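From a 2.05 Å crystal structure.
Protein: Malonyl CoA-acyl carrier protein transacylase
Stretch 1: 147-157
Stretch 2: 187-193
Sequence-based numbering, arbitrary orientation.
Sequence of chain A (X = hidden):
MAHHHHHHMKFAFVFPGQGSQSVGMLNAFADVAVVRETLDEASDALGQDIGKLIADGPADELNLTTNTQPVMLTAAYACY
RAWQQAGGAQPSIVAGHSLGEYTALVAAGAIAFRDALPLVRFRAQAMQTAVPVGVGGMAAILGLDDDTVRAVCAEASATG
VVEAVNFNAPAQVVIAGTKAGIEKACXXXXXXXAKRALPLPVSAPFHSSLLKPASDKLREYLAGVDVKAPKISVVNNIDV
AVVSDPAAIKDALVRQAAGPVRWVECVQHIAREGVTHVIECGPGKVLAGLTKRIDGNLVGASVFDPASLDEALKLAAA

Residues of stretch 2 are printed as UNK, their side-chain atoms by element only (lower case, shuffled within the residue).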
# COMPACT_ATOMS: atom_id res chain seq x y z
N ASP A 147 -11.33 -18.33 -0.09
CA ASP A 147 -11.20 -19.56 -0.86
C ASP A 147 -12.24 -19.57 -1.99
O ASP A 147 -11.99 -20.14 -3.04
CB ASP A 147 -11.31 -20.82 0.04
CG ASP A 147 -9.98 -21.16 0.76
OD1 ASP A 147 -8.89 -20.66 0.40
OD2 ASP A 147 -10.02 -21.97 1.70
N THR A 148 -13.40 -18.94 -1.75
CA THR A 148 -14.44 -18.84 -2.79
C THR A 148 -13.95 -17.93 -3.92
O THR A 148 -14.11 -18.23 -5.06
CB THR A 148 -15.78 -18.39 -2.21
OG1 THR A 148 -16.14 -19.32 -1.20
CG2 THR A 148 -16.89 -18.39 -3.26
N VAL A 149 -13.31 -16.83 -3.58
CA VAL A 149 -12.79 -15.97 -4.60
C VAL A 149 -11.73 -16.73 -5.38
O VAL A 149 -11.71 -16.67 -6.59
CB VAL A 149 -12.28 -14.61 -4.06
CG1 VAL A 149 -11.79 -13.69 -5.26
CG2 VAL A 149 -13.38 -13.92 -3.31
N ARG A 150 -10.89 -17.50 -4.71
CA ARG A 150 -9.88 -18.28 -5.44
C ARG A 150 -10.53 -19.26 -6.42
O ARG A 150 -10.07 -19.38 -7.60
CB ARG A 150 -8.92 -19.00 -4.50
CG ARG A 150 -8.01 -18.05 -3.71
CD ARG A 150 -7.16 -18.83 -2.73
NE ARG A 150 -6.24 -18.01 -1.94
CZ ARG A 150 -6.34 -17.77 -0.62
NH1 ARG A 150 -7.33 -18.29 0.13
NH2 ARG A 150 -5.41 -17.00 -0.04
N ALA A 151 -11.61 -19.90 -5.97
CA ALA A 151 -12.38 -20.85 -6.82
C ALA A 151 -12.98 -20.13 -8.02
O ALA A 151 -12.87 -20.60 -9.15
CB ALA A 151 -13.49 -21.60 -6.00
N VAL A 152 -13.59 -18.96 -7.77
CA VAL A 152 -14.09 -18.12 -8.86
C VAL A 152 -13.02 -17.84 -9.92
O VAL A 152 -13.27 -18.02 -11.12
CB VAL A 152 -14.65 -16.79 -8.34
CG1 VAL A 152 -14.89 -15.77 -9.54
CG2 VAL A 152 -15.91 -17.06 -7.50
N CYS A 153 -11.83 -17.45 -9.48
CA CYS A 153 -10.71 -17.15 -10.40
C CYS A 153 -10.22 -18.40 -11.13
O CYS A 153 -9.95 -18.34 -12.33
CB CYS A 153 -9.58 -16.51 -9.64
SG CYS A 153 -9.97 -14.79 -9.08
N ALA A 154 -10.16 -19.53 -10.44
CA ALA A 154 -9.70 -20.76 -11.04
C ALA A 154 -10.69 -21.16 -12.16
O ALA A 154 -10.30 -21.48 -13.27
CB ALA A 154 -9.52 -21.87 -9.95
N GLU A 155 -11.97 -21.02 -11.89
CA GLU A 155 -13.00 -21.26 -12.88
C GLU A 155 -12.99 -20.26 -14.07
O GLU A 155 -13.04 -20.68 -15.25
CB GLU A 155 -14.34 -21.25 -12.14
CG GLU A 155 -15.51 -21.69 -12.96
CD GLU A 155 -16.77 -21.72 -12.13
OE1 GLU A 155 -16.67 -21.75 -10.84
OE2 GLU A 155 -17.84 -21.71 -12.78
N ALA A 156 -12.92 -18.96 -13.75
CA ALA A 156 -12.86 -17.90 -14.75
C ALA A 156 -11.62 -18.00 -15.67
O ALA A 156 -11.62 -17.49 -16.82
CB ALA A 156 -12.89 -16.53 -14.03
N SER A 157 -10.56 -18.65 -15.17
CA SER A 157 -9.26 -18.64 -15.83
C SER A 157 -9.24 -19.31 -17.20
O SER A 157 -8.34 -19.05 -18.00
CB SER A 157 -8.16 -19.26 -14.93
OG SER A 157 -7.69 -18.27 -14.00
N UNK A 187 -18.76 -12.16 -13.27
CA UNK A 187 -20.00 -12.88 -13.61
C UNK A 187 -20.18 -14.11 -12.72
O UNK A 187 -21.22 -14.28 -12.07
c UNK A 187 -19.87 -13.26 -15.07
c UNK A 187 -20.62 -14.32 -17.10
o UNK A 187 -20.12 -13.49 -17.92
c UNK A 187 -21.05 -13.79 -15.74
o UNK A 187 -20.73 -15.56 -17.31
N UNK A 188 -19.15 -14.94 -12.63
CA UNK A 188 -19.18 -16.11 -11.73
C UNK A 188 -19.43 -15.69 -10.27
O UNK A 188 -20.27 -16.29 -9.56
c UNK A 188 -17.89 -16.97 -11.85
c UNK A 188 -17.90 -18.13 -10.86
c UNK A 188 -17.75 -17.53 -13.27
c UNK A 188 -16.53 -18.38 -13.48
N UNK A 189 -18.73 -14.63 -9.84
CA UNK A 189 -18.81 -14.17 -8.45
C UNK A 189 -20.24 -13.81 -8.10
O UNK A 189 -20.75 -14.21 -7.03
c UNK A 189 -17.91 -13.01 -8.22
N UNK A 190 -20.87 -13.05 -8.98
CA UNK A 190 -22.30 -12.69 -8.83
C UNK A 190 -23.18 -13.93 -8.75
O UNK A 190 -24.02 -14.03 -7.86
c UNK A 190 -21.83 -8.13 -11.03
c UNK A 190 -22.28 -9.62 -11.18
c UNK A 190 -22.77 -11.77 -9.96
n UNK A 190 -21.26 -7.45 -12.27
c UNK A 190 -22.26 -10.36 -9.85
N UNK A 191 -22.95 -14.90 -9.63
CA UNK A 191 -23.73 -16.15 -9.59
C UNK A 191 -23.61 -16.84 -8.25
O UNK A 191 -24.58 -17.43 -7.78
c UNK A 191 -23.46 -16.71 -12.13
c UNK A 191 -22.49 -17.45 -13.11
o UNK A 191 -21.74 -18.37 -12.70
o UNK A 191 -22.49 -17.11 -14.32
c UNK A 191 -23.27 -17.15 -10.67
N UNK A 192 -22.42 -16.78 -7.66
CA UNK A 192 -22.12 -17.45 -6.37
C UNK A 192 -22.60 -16.63 -5.16
O UNK A 192 -22.43 -17.03 -4.01
c UNK A 192 -18.37 -20.74 -7.13
c UNK A 192 -18.68 -19.28 -6.76
c UNK A 192 -20.62 -17.73 -6.24
c UNK A 192 -20.12 -18.92 -7.08
n UNK A 192 -18.80 -21.08 -8.53
N UNK A 193 -23.17 -15.46 -5.43
CA UNK A 193 -23.85 -14.68 -4.40
C UNK A 193 -23.09 -13.46 -3.90
O UNK A 193 -23.44 -12.92 -2.84

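Position 187 carries three side-chain carbons in a row, the third bearing two oxygens. That is a carboxylate on a two-carbon arm. None of these atoms touches stretch 1. The residue is Glu-187.

Position 188 has four side-chain carbons and no heteroatom. The chain forks at the first carbon, and one arm is two carbons long. CA-to-CB points toward stretch 1. The tip of the long arm lies 3.5 Å from CG of Glu-155 and 3.7 Å from N of Ala-156. A beta-branched, four-carbon side chain is isoleucine, so this is Ile-188. Its chi1 is m and its chi2 is t, which extends CD1 to the helix of stretch 1. CB of Ile-188 also sits 4.0 Å from CG1 of Val-152.

Position 189 has a single side-chain carbon. CB lies 4.3 Å from CG1 of Val-152, and the backbone N of 189 is 4.0 Å from the same CG1. The residue is Ala-189. Its CA is 6.2 Å from CA of Val-152, so the backbones come near each other here.

Position 190 has four carbons in a row ending in nitrogen. The side chain stays well clear of stretch 1. It is Lys-190, and its NZ is hydrogen-bonded elsewhere in the structure.

Position 191 again shows three carbons, the third with two oxygens. CA-to-CB points toward stretch 1, but the nearest approach, from a carboxylate oxygen of 191 to OE2 of Glu-155, is 5.1 Å, too long for a contact. This is Glu-191, the last residue of the helix.

Position 192 has four carbons in a row ending in nitrogen. The nitrogen is 3.2 Å from OE1 of Glu-155. The third carbon is 3.6 Å from CG2 of Val-152 and 4.0 Å from CG2 of Thr-148. The residue is Lys-192. Its NZ donates a hydrogen bond to OE1 of Glu-155 within a salt bridge.

Position 193 has no side-chain atoms. Phi is 105°, and N of 193 bonds to O of Lys-190 at 2.9 Å in a Schellman motif. At these angles a CB would jam against the carbonyl O of Lys-192. The residue is Gly-193.

The two helices run at 134° to each other, and their axes approach to 9.5 Å. Val-152 packs against Ile-188, Ala-189 and the aliphatic part of Lys-192. Ile-188 reaches on to Glu-155 and Ala-156. The salt bridge joins the exposed residues Glu-155 and Lys-192 beside this apolar packing. The contact is small, burying 330 Å² in total.

Stretch 2 (187-193) EIAKEKG
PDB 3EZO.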